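Local coordinates for protein beta-galactosidase (Marinomonas sp. ef1, PDB 6Y2K) that hydrolyses terminal beta-D-galactosyl residues of beta-galactosides as a cold-active GH42 beta-galactosidase that assembles into a hexamer, at residues D300-C305 with F416-C421; T522-D527 with H550-T555; G616-A621 with V650-K655. All blocks are in the same frame, centred on the assembly; numbering follows the deposited sequence. Where two conformers were deposited one is given.

Interaction 1. Residues D300-C305 with F416-C421; sequences DLYRGC and FDYDAC
Tyr418 leaves the first turn of helix 418-426 with CG anti to its carbonyl carbon (chi1 -71°) and reaches across to the end of helix 294-305. Its CB starts the phenol off in the direction of that helix. The ring that follows is covered on one face by Phe416, whose CE1 stands 3.6 Å above the ring plane over its centre; Tyr418 CD1 in turn lies at the edge of the Phe416 ring, in its plane, so the two aromatics pack edge to face. His252 also meets the Tyr418 ring, with nearly parallel planes. At the tip, Tyr418 OH comes to 3.6 Å from Leu301 CD2, the two side chains meeting end on, and Leu301 CD1 is 3.9 Å from the same Tyr418 OH. The Leu301 methyls offer only van der Waals contact; Tyr418 OH is hydrogen-bonded to a water 2.7 Å from it, in the plane of the ring. That water donates to Tyr302 OH, also at 2.7 Å, and Tyr302 OH has a further partner in Met244 O. The contact joins a helix of the TIM barrel, which runs just ahead of barrel strand 310-315, to the start of the trimerisation domain, where strand 412-415 gives way to helix 418-426. Asp417 is the N-cap of the latter helix, its OD2 accepting from Ala420 N at 2.9 Å. Leu301 holds CG anti to its backbone N (chi1 172°), which sets both methyls against the aromatic pair: CD1 lies 3.8 Å from Phe416 CD1, while CD2 also sits over a face of the Tyr302 ring, offset toward its rim. Ile455 of strand 453-456 touches both Leu301 and Phe416.

Interaction 2. Residues T522-D527 with H550-T555; sequences TVERVD and HEQIKT
His550, near the start of strand 549-555, belongs to a two-stranded antiparallel ribbon with strand 521-528, interrupted by a beta bulge where the register shifts by one between Val523 and Arg525. The imidazole has CG anti to the backbone N (chi1 -180°) and donates from ND1 to the anti lone pair of Asp527 OD2, 2.8 Å away and almost straight at 172°; NE2 bonds to Asp563. Asp527 OD1 meanwhile forms a salt bridge with Arg288 of a second subunit, so one carboxylate links the ribbon to the hexamer interface. Glu551 turns to the other face, shared with Val523 and Ile553, where its OE1, bonded to Tyr578, lies 3.6 Å from Val523 CG2. Gln552 follows with an extended chain whose amide is held at both ends. Its NE2 donates to Glu524 OE1 at 2.8 Å along a nearly linear path, meeting the oxygen from above the carboxylate plane. Its OE1 accepts from Arg525 NE, also at 2.8 Å, with the donor above the amide plane, and the guanidinium is turned 70° from the amide. The bulge makes this possible by bringing Glu524 and Arg525 to one Gln552, whose backbone O accepts from Glu524 N and whose N donates to Arg525 O. An alanine here would remove the amide that bridges Glu524 OE1, Arg525 NE and Glu377 of the second subunit, and would probably leave the Glu524 and Arg525 side chains less firmly placed at the bulge. Ile553 sets CG1 4.2 Å from Val523 CG2, and Tyr578 touches both residues. Lys554 exchanges backbone bonds with Thr522 in both directions, while its side chain leads outward past Glu524, Lys554 CB lying 3.5 Å from Glu524 OE2.

Interaction 3. Residues G616-A621 with V650-K655; sequences GNVIFA and VAIWKK
Ile652 stands between Phe620 and Val618 on one face of an antiparallel strand pair. Its CG1 arm runs beside the Phe620 side chain, pointing the same way, so that Ile652 CD1 lies 4.1 Å from Phe620 CD2. The other branch, CG2, is anti to the backbone N and crosses Val618 obliquely. Here Ile652 CG2 and Val618 CG1 are only 3.5 Å apart, tighter than usual for two methyls. Val618 CG1 also sits 3.5 Å above the Phe620 ring plane, offset toward the rim, which leaves three side chains interlocked. Trp339 of helix 333-343 packs on Phe620 and Ile652, setting this face of the C-terminal four-stranded sheet against a helix of the TIM barrel. On the opposite face Ile619 and Trp653 face each other at their bases, CB to CB at 4.1 Å, the indole being carried away toward Leu638 and Pro633. Further along, Lys655 crosses Ile619 at about a right angle, its CE 3.6 Å from Ile619 CD1. The extended lysine ends in a salt bridge with Glu614, with a weak bond from Lys655 NZ to Gly616 O and a water 2.9 Å from Lys655 NZ. Between the two faces the backbones pair Ile619 with Trp653 and Ala621 with Ala651 by two-way bonds, the straightest being Ile619 N to Trp653 O (2.8 Å, 178°). Cohesion therefore comes from regular main-chain bonding and apolar packing, while the charge of Lys655 sits at the end of the pair, where Glu614 and water would probably help to offset it.

How the interactions relate
Along the chain the three contacts come in series: both segments of interaction 1 precede those of interaction 2, and interaction 3 follows near the C-terminus. Interaction 1 lies near the centre of the chain, about 7 Å from it, and joins the TIM barrel to the trimerisation domain. The other two lie farther out, their centres each about 27 Å from that of interaction 1 and about 44 Å from each other. None touches another, and no sheet is shared. Interaction 2 belongs to the trimerisation domain and borders a second subunit, whereas interaction 3 pairs the two inner strands of the C-terminal sheet, and no other chain touches it. Domain joining, subunit assembly and C-terminal packing are thus spatially separate in this hexameric enzyme.

Interaction 1. Residues D300-C305 with F416-C421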
loop_
_atom_site.group_PDB
_atom_site.type_symbol
_atom_site.label_atom_id
_atom_site.label_comp_id
_atom_site.label_asym_id
_atom_site.label_seq_id
_atom_site.Cartn_x
_atom_site.Cartn_y
_atom_site.Cartn_z
ATOM N N ASP A 300 -24.806 -27.342 -16.929
ATOM C CA ASP A 300 -24.599 -27.529 -18.377
ATOM C C ASP A 300 -23.734 -28.756 -18.724
ATOM O O ASP A 300 -24.052 -29.501 -19.659
ATOM C CB ASP A 300 -24.016 -26.251 -19.014
ATOM C CG ASP A 300 -25.003 -25.069 -19.006
ATOM O OD1 ASP A 300 -26.246 -25.294 -18.942
ATOM O OD2 ASP A 300 -24.523 -23.905 -19.058
ATOM N N LEU A 301 -22.652 -28.965 -17.982
ATOM C CA LEU A 301 -21.812 -30.157 -18.161
ATOM C C LEU A 301 -22.627 -31.446 -17.952
ATOM O O LEU A 301 -22.589 -32.361 -18.781
ATOM C CB LEU A 301 -20.621 -30.119 -17.194
ATOM C CG LEU A 301 -19.712 -31.343 -17.054
ATOM C CD1 LEU A 301 -18.923 -31.612 -18.325
ATOM C CD2 LEU A 301 -18.773 -31.127 -15.878
ATOM N N TYR A 302 -23.381 -31.496 -16.862
ATOM C CA TYR A 302 -24.123 -32.714 -16.508
ATOM C C TYR A 302 -25.420 -32.908 -17.306
ATOM O O TYR A 302 -25.829 -34.049 -17.525
ATOM C CB TYR A 302 -24.331 -32.814 -14.987
ATOM C CG TYR A 302 -23.012 -32.985 -14.222
ATOM C CD1 TYR A 302 -22.064 -33.926 -14.630
ATOM C CD2 TYR A 302 -22.709 -32.206 -13.102
ATOM C CE1 TYR A 302 -20.851 -34.079 -13.961
ATOM C CE2 TYR A 302 -21.499 -32.368 -12.416
ATOM C CZ TYR A 302 -20.575 -33.310 -12.849
ATOM O OH TYR A 302 -19.364 -33.517 -12.202
ATOM N N ARG A 303 -26.051 -31.829 -17.762
ATOM C CA ARG A 303 -27.109 -31.971 -18.772
ATOM C C ARG A 303 -26.549 -32.707 -20.007
ATOM O O ARG A 303 -27.216 -33.574 -20.562
ATOM C CB ARG A 303 -27.730 -30.627 -19.166
ATOM C CG ARG A 303 -28.933 -30.771 -20.106
ATOM C CD ARG A 303 -29.670 -29.458 -20.362
ATOM N NE ARG A 303 -28.831 -28.531 -21.134
ATOM C CZ ARG A 303 -28.122 -27.519 -20.634
ATOM N NH1 ARG A 303 -28.161 -27.210 -19.337
ATOM N NH2 ARG A 303 -27.373 -26.785 -21.457
ATOM N N GLY A 304 -25.318 -32.385 -20.407
ATOM C CA GLY A 304 -24.652 -33.112 -21.490
ATOM C C GLY A 304 -24.383 -34.581 -21.157
ATOM O O GLY A 304 -24.712 -35.462 -21.949
ATOM N N CYS A 305 -23.824 -34.839 -19.972
ATOM C CA CYS A 305 -23.606 -36.204 -19.473
ATOM C C CYS A 305 -24.887 -37.037 -19.370
ATOM O O CYS A 305 -24.839 -38.265 -19.517
ATOM C CB CYS A 305 -22.924 -36.190 -18.098
ATOM S SG CYS A 305 -21.244 -35.532 -18.103
ATOM N N PHE A 416 -16.060 -29.930 -23.558
ATOM C CA PHE A 416 -15.288 -30.399 -22.411
ATOM C C PHE A 416 -14.956 -31.883 -22.590
ATOM O O PHE A 416 -15.856 -32.697 -22.803
ATOM C CB PHE A 416 -16.089 -30.206 -21.123
ATOM C CG PHE A 416 -15.298 -30.476 -19.874
ATOM C CD1 PHE A 416 -15.216 -31.762 -19.349
ATOM C CD2 PHE A 416 -14.607 -29.451 -19.237
ATOM C CE1 PHE A 416 -14.481 -32.019 -18.205
ATOM C CE2 PHE A 416 -13.859 -29.705 -18.095
ATOM C CZ PHE A 416 -13.799 -30.990 -17.576
ATOM N N ASP A 417 -13.671 -32.215 -22.482
ATOM C CA ASP A 417 -13.169 -33.565 -22.714
ATOM C C ASP A 417 -12.363 -34.014 -21.487
ATOM O O ASP A 417 -11.309 -33.448 -21.204
ATOM C CB ASP A 417 -12.295 -33.557 -23.976
ATOM C CG ASP A 417 -12.001 -34.948 -24.500
ATOM O OD1 ASP A 417 -12.796 -35.469 -25.312
ATOM O OD2 ASP A 417 -10.957 -35.509 -24.117
ATOM N N TYR A 418 -12.860 -35.024 -20.764
ATOM C CA TYR A 418 -12.132 -35.557 -19.600
ATOM C C TYR A 418 -10.725 -36.061 -19.961
ATOM O O TYR A 418 -9.778 -35.865 -19.199
ATOM C CB TYR A 418 -12.945 -36.640 -18.879
ATOM C CG TYR A 418 -14.126 -36.066 -18.138
ATOM C CD1 TYR A 418 -13.989 -35.573 -16.839
ATOM C CD2 TYR A 418 -15.380 -35.988 -18.740
ATOM C CE1 TYR A 418 -15.071 -35.027 -16.160
ATOM C CE2 TYR A 418 -16.468 -35.445 -18.069
ATOM C CZ TYR A 418 -16.306 -34.964 -16.779
ATOM O OH TYR A 418 -17.380 -34.418 -16.117
ATOM N N ASP A 419 -10.582 -36.659 -21.138
ATOM C CA ASP A 419 -9.277 -37.138 -21.569
ATOM C C ASP A 419 -8.282 -35.987 -21.735
ATOM O O ASP A 419 -7.125 -36.114 -21.332
ATOM C CB ASP A 419 -9.373 -37.970 -22.851
ATOM C CG ASP A 419 -8.184 -38.874 -23.036
ATOM O OD1 ASP A 419 -8.130 -39.912 -22.339
ATOM O OD2 ASP A 419 -7.303 -38.544 -23.866
ATOM N N ALA A 420 -8.739 -34.870 -22.308
ATOM C CA ALA A 420 -7.929 -33.646 -22.405
ATOM C C ALA A 420 -7.568 -33.112 -21.015
ATOM O O ALA A 420 -6.421 -32.736 -20.772
ATOM C CB ALA A 420 -8.656 -32.570 -23.207
ATOM N N CYS A 421 -8.544 -33.100 -20.113
ATOM C CA CYS A 421 -8.308 -32.697 -18.721
ATOM C C CYS A 421 -7.163 -33.483 -18.068
ATOM O O CYS A 421 -6.260 -32.894 -17.466
ATOM C CB CYS A 421 -9.585 -32.856 -17.893
ATOM S SG CYS A 421 -9.485 -32.080 -16.275
HETATM O O HOH W 1 -17.069 -33.438 -13.666
#

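Interaction 2. Residues T522-D527 with H550-T555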
loop_
_atom_site.group_PDB
_atom_site.type_symbol
_atom_site.label_atom_id
_atom_site.label_comp_id
_atom_site.label_asym_id
_atom_site.label_seq_id
_atom_site.Cartn_x
_atom_site.Cartn_y
_atom_site.Cartn_z
ATOM N N THR A 522 1.333 -22.947 -37.298
ATOM C CA THR A 522 2.297 -23.806 -36.631
ATOM C C THR A 522 2.673 -23.202 -35.280
ATOM O O THR A 522 3.106 -22.057 -35.223
ATOM C CB THR A 522 3.566 -23.978 -37.487
ATOM O OG1 THR A 522 3.214 -24.568 -38.743
ATOM C CG2 THR A 522 4.593 -24.879 -36.786
ATOM N N VAL A 523 2.500 -23.968 -34.205
ATOM C CA VAL A 523 3.014 -23.579 -32.893
ATOM C C VAL A 523 4.474 -23.995 -32.857
ATOM O O VAL A 523 4.798 -25.179 -32.736
ATOM C CB VAL A 523 2.257 -24.240 -31.724
ATOM C CG1 VAL A 523 2.851 -23.813 -30.375
ATOM C CG2 VAL A 523 0.773 -23.903 -31.796
ATOM N N GLU A 524 5.354 -23.015 -32.964
ATOM C CA GLU A 524 6.789 -23.267 -33.036
ATOM C C GLU A 524 7.342 -23.661 -31.673
ATOM O O GLU A 524 8.205 -24.538 -31.574
ATOM C CB GLU A 524 7.509 -22.027 -33.559
ATOM C CG GLU A 524 7.077 -21.618 -34.965
ATOM C CD GLU A 524 7.741 -20.344 -35.453
ATOM O OE1 GLU A 524 8.028 -19.448 -34.633
ATOM O OE2 GLU A 524 7.977 -20.233 -36.675
ATOM N N ARG A 525 6.869 -22.982 -30.630
ATOM C CA ARG A 525 7.237 -23.298 -29.244
ATOM C C ARG A 525 6.289 -22.580 -28.288
ATOM O O ARG A 525 5.478 -21.766 -28.728
ATOM C CB ARG A 525 8.694 -22.925 -28.945
ATOM C CG ARG A 525 9.072 -21.474 -29.187
ATOM C CD ARG A 525 10.546 -21.253 -28.862
ATOM N NE ARG A 525 10.887 -19.836 -28.791
ATOM C CZ ARG A 525 12.069 -19.351 -28.412
ATOM N NH1 ARG A 525 13.058 -20.151 -28.010
ATOM N NH2 ARG A 525 12.254 -18.036 -28.415
ATOM N N VAL A 526 6.388 -22.901 -26.994
ATOM C CA VAL A 526 5.523 -22.335 -25.958
ATOM C C VAL A 526 6.326 -21.533 -24.926
ATOM O O VAL A 526 7.334 -22.004 -24.414
ATOM C CB VAL A 526 4.768 -23.451 -25.197
ATOM C CG1 VAL A 526 3.889 -22.869 -24.091
ATOM C CG2 VAL A 526 3.907 -24.280 -26.146
ATOM N N ASP A 527 5.836 -20.334 -24.625
ATOM C CA ASP A 527 6.293 -19.491 -23.528
ATOM C C ASP A 527 5.303 -19.741 -22.373
ATOM O O ASP A 527 4.156 -19.270 -22.416
ATOM C CB ASP A 527 6.294 -18.028 -24.012
ATOM C CG ASP A 527 6.741 -17.024 -22.961
ATOM O OD1 ASP A 527 7.587 -17.347 -22.113
ATOM O OD2 ASP A 527 6.266 -15.867 -23.006
ATOM N N HIS A 550 1.476 -18.847 -23.701
ATOM C CA HIS A 550 1.806 -17.854 -24.722
ATOM C C HIS A 550 2.500 -18.568 -25.882
ATOM O O HIS A 550 3.723 -18.710 -25.900
ATOM C CB HIS A 550 2.689 -16.765 -24.068
ATOM C CG HIS A 550 3.119 -15.654 -24.978
ATOM N ND1 HIS A 550 4.333 -15.015 -24.828
ATOM C CD2 HIS A 550 2.492 -15.032 -26.004
ATOM C CE1 HIS A 550 4.445 -14.065 -25.742
ATOM N NE2 HIS A 550 3.337 -14.047 -26.461
ATOM N N GLU A 551 1.705 -19.046 -26.835
ATOM C CA GLU A 551 2.246 -19.804 -27.973
ATOM C C GLU A 551 2.908 -18.886 -28.983
ATOM O O GLU A 551 2.350 -17.848 -29.329
ATOM C CB GLU A 551 1.153 -20.635 -28.656
ATOM C CG GLU A 551 0.718 -21.823 -27.823
ATOM C CD GLU A 551 -0.559 -22.479 -28.298
ATOM O OE1 GLU A 551 -1.098 -22.098 -29.370
ATOM O OE2 GLU A 551 -1.017 -23.395 -27.580
ATOM N N GLN A 552 4.096 -19.277 -29.438
ATOM C CA GLN A 552 4.817 -18.597 -30.511
ATOM C C GLN A 552 4.388 -19.264 -31.821
ATOM O O GLN A 552 4.698 -20.445 -32.040
ATOM C CB GLN A 552 6.326 -18.730 -30.305
ATOM C CG GLN A 552 7.174 -18.055 -31.376
ATOM C CD GLN A 552 8.663 -18.289 -31.170
ATOM O OE1 GLN A 552 9.214 -17.980 -30.103
ATOM N NE2 GLN A 552 9.321 -18.815 -32.187
ATOM N N ILE A 553 3.693 -18.515 -32.679
ATOM C CA ILE A 553 2.972 -19.081 -33.829
ATOM C C ILE A 553 3.413 -18.432 -35.144
ATOM O O ILE A 553 3.659 -17.223 -35.200
ATOM C CB ILE A 553 1.447 -18.909 -33.647
ATOM C CG1 ILE A 553 0.946 -19.787 -32.488
ATOM C CG2 ILE A 553 0.669 -19.263 -34.919
ATOM C CD1 ILE A 553 -0.460 -19.464 -32.022
ATOM N N LYS A 554 3.516 -19.253 -36.188
ATOM C CA LYS A 554 3.698 -18.787 -37.559
ATOM C C LYS A 554 2.432 -19.123 -38.341
ATOM O O LYS A 554 1.955 -20.261 -38.308
ATOM C CB LYS A 554 4.926 -19.435 -38.204
ATOM C CG LYS A 554 5.182 -18.954 -39.629
ATOM C CD LYS A 554 6.622 -19.186 -40.061
ATOM C CE LYS A 554 6.878 -18.639 -41.462
ATOM N NZ LYS A 554 8.320 -18.316 -41.679
ATOM N N THR A 555 1.869 -18.123 -39.008
ATOM C CA THR A 555 0.655 -18.296 -39.808
ATOM C C THR A 555 0.537 -17.191 -40.847
ATOM O O THR A 555 1.096 -16.114 -40.664
ATOM C CB THR A 555 -0.620 -18.298 -38.932
ATOM O OG1 THR A 555 -1.766 -18.636 -39.727
ATOM C CG2 THR A 555 -0.863 -16.934 -38.271
#

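Interaction 3. Residues G616-A621 with V650-K655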
loop_
_atom_site.group_PDB
_atom_site.type_symbol
_atom_site.label_atom_id
_atom_site.label_comp_id
_atom_site.label_asym_id
_atom_site.label_seq_id
_atom_site.Cartn_x
_atom_site.Cartn_y
_atom_site.Cartn_z
ATOM N N GLY A 616 -36.969 -21.804 -23.906
ATOM C CA GLY A 616 -38.004 -21.420 -24.865
ATOM C C GLY A 616 -38.367 -19.951 -24.732
ATOM O O GLY A 616 -37.520 -19.078 -24.911
ATOM N N ASN A 617 -39.619 -19.705 -24.354
ATOM C CA ASN A 617 -40.182 -18.363 -24.183
ATOM C C ASN A 617 -40.028 -17.800 -22.760
ATOM O O ASN A 617 -40.522 -16.713 -22.469
ATOM C CB ASN A 617 -41.670 -18.332 -24.631
ATOM C CG ASN A 617 -42.620 -19.053 -23.668
ATOM O OD1 ASN A 617 -43.600 -18.470 -23.210
ATOM N ND2 ASN A 617 -42.352 -20.321 -23.383
ATOM N N VAL A 618 -39.353 -18.534 -21.866
ATOM C CA VAL A 618 -39.158 -18.088 -20.472
ATOM C C VAL A 618 -37.721 -17.563 -20.290
ATOM O O VAL A 618 -36.767 -18.199 -20.759
ATOM C CB VAL A 618 -39.450 -19.221 -19.463
ATOM C CG1 VAL A 618 -39.318 -18.729 -18.022
ATOM C CG2 VAL A 618 -40.840 -19.796 -19.704
ATOM N N ILE A 619 -37.601 -16.396 -19.644
ATOM C CA ILE A 619 -36.313 -15.760 -19.342
ATOM C C ILE A 619 -36.121 -15.794 -17.831
ATOM O O ILE A 619 -36.977 -15.298 -17.094
ATOM C CB ILE A 619 -36.260 -14.274 -19.783
ATOM C CG1 ILE A 619 -36.823 -14.057 -21.190
ATOM C CG2 ILE A 619 -34.830 -13.756 -19.738
ATOM C CD1 ILE A 619 -35.893 -14.504 -22.290
ATOM N N PHE A 620 -35.013 -16.370 -17.364
ATOM C CA PHE A 620 -34.709 -16.434 -15.928
ATOM C C PHE A 620 -33.570 -15.463 -15.656
ATOM O O PHE A 620 -32.546 -15.541 -16.314
ATOM C CB PHE A 620 -34.279 -17.851 -15.507
ATOM C CG PHE A 620 -35.284 -18.942 -15.832
ATOM C CD1 PHE A 620 -35.360 -19.485 -17.108
ATOM C CD2 PHE A 620 -36.128 -19.452 -14.846
ATOM C CE1 PHE A 620 -36.274 -20.496 -17.407
ATOM C CE2 PHE A 620 -37.037 -20.465 -15.135
ATOM C CZ PHE A 620 -37.115 -20.987 -16.420
ATOM N N ALA A 621 -33.745 -14.551 -14.701
ATOM C CA ALA A 621 -32.691 -13.608 -14.328
ATOM C C ALA A 621 -32.339 -13.783 -12.861
ATOM O O ALA A 621 -33.223 -14.009 -12.043
ATOM C CB ALA A 621 -33.133 -12.184 -14.589
ATOM N N VAL A 650 -34.285 -13.604 -7.742
ATOM C CA VAL A 650 -34.632 -14.219 -9.013
ATOM C C VAL A 650 -35.813 -13.451 -9.607
ATOM O O VAL A 650 -36.739 -13.088 -8.881
ATOM C CB VAL A 650 -35.092 -15.687 -8.808
ATOM C CG1 VAL A 650 -35.413 -16.356 -10.138
ATOM C CG2 VAL A 650 -34.042 -16.487 -8.037
ATOM N N ALA A 651 -35.775 -13.205 -10.914
ATOM C CA ALA A 651 -36.959 -12.751 -11.646
ATOM C C ALA A 651 -37.160 -13.632 -12.872
ATOM O O ALA A 651 -36.189 -14.098 -13.477
ATOM C CB ALA A 651 -36.829 -11.290 -12.045
ATOM N N ILE A 652 -38.427 -13.855 -13.224
ATOM C CA ILE A 652 -38.802 -14.708 -14.351
ATOM C C ILE A 652 -39.775 -13.934 -15.249
ATOM O O ILE A 652 -40.784 -13.410 -14.770
ATOM C CB ILE A 652 -39.441 -16.036 -13.882
ATOM C CG1 ILE A 652 -38.502 -16.733 -12.874
ATOM C CG2 ILE A 652 -39.746 -16.931 -15.085
ATOM C CD1 ILE A 652 -39.005 -18.046 -12.334
ATOM N N TRP A 653 -39.444 -13.877 -16.537
ATOM C CA TRP A 653 -40.188 -13.133 -17.546
ATOM C C TRP A 653 -40.620 -14.096 -18.653
ATOM O O TRP A 653 -39.957 -15.107 -18.887
ATOM C CB TRP A 653 -39.302 -12.049 -18.183
ATOM C CG TRP A 653 -38.773 -10.981 -17.251
ATOM C CD1 TRP A 653 -37.829 -11.129 -16.261
ATOM C CD2 TRP A 653 -39.124 -9.594 -17.261
ATOM N NE1 TRP A 653 -37.598 -9.919 -15.640
ATOM C CE2 TRP A 653 -38.383 -8.963 -16.233
ATOM C CE3 TRP A 653 -40.009 -8.823 -18.031
ATOM C CZ2 TRP A 653 -38.493 -7.596 -15.964
ATOM C CZ3 TRP A 653 -40.119 -7.456 -17.764
ATOM C CH2 TRP A 653 -39.363 -6.860 -16.734
ATOM N N LYS A 654 -41.710 -13.763 -19.342
ATOM C CA LYS A 654 -42.132 -14.493 -20.540
ATOM C C LYS A 654 -42.088 -13.579 -21.761
ATOM O O LYS A 654 -42.474 -12.413 -21.680
ATOM C CB LYS A 654 -43.527 -15.110 -20.371
ATOM C CG LYS A 654 -44.667 -14.145 -20.088
ATOM C CD LYS A 654 -45.974 -14.911 -19.915
ATOM C CE LYS A 654 -47.138 -13.984 -19.587
ATOM N NZ LYS A 654 -48.374 -14.737 -19.217
ATOM N N LYS A 655 -41.600 -14.109 -22.880
ATOM C CA LYS A 655 -41.543 -13.360 -24.128
ATOM C C LYS A 655 -42.960 -13.071 -24.630
ATOM O O LYS A 655 -43.857 -13.901 -24.463
ATOM C CB LYS A 655 -40.757 -14.132 -25.184
ATOM C CG LYS A 655 -39.282 -14.264 -24.855
ATOM C CD LYS A 655 -38.559 -15.064 -25.919
ATOM C CE LYS A 655 -37.157 -15.435 -25.475
ATOM N NZ LYS A 655 -36.459 -16.242 -26.511
HETATM O O HOH W 2 -38.239 -17.946 -27.982
#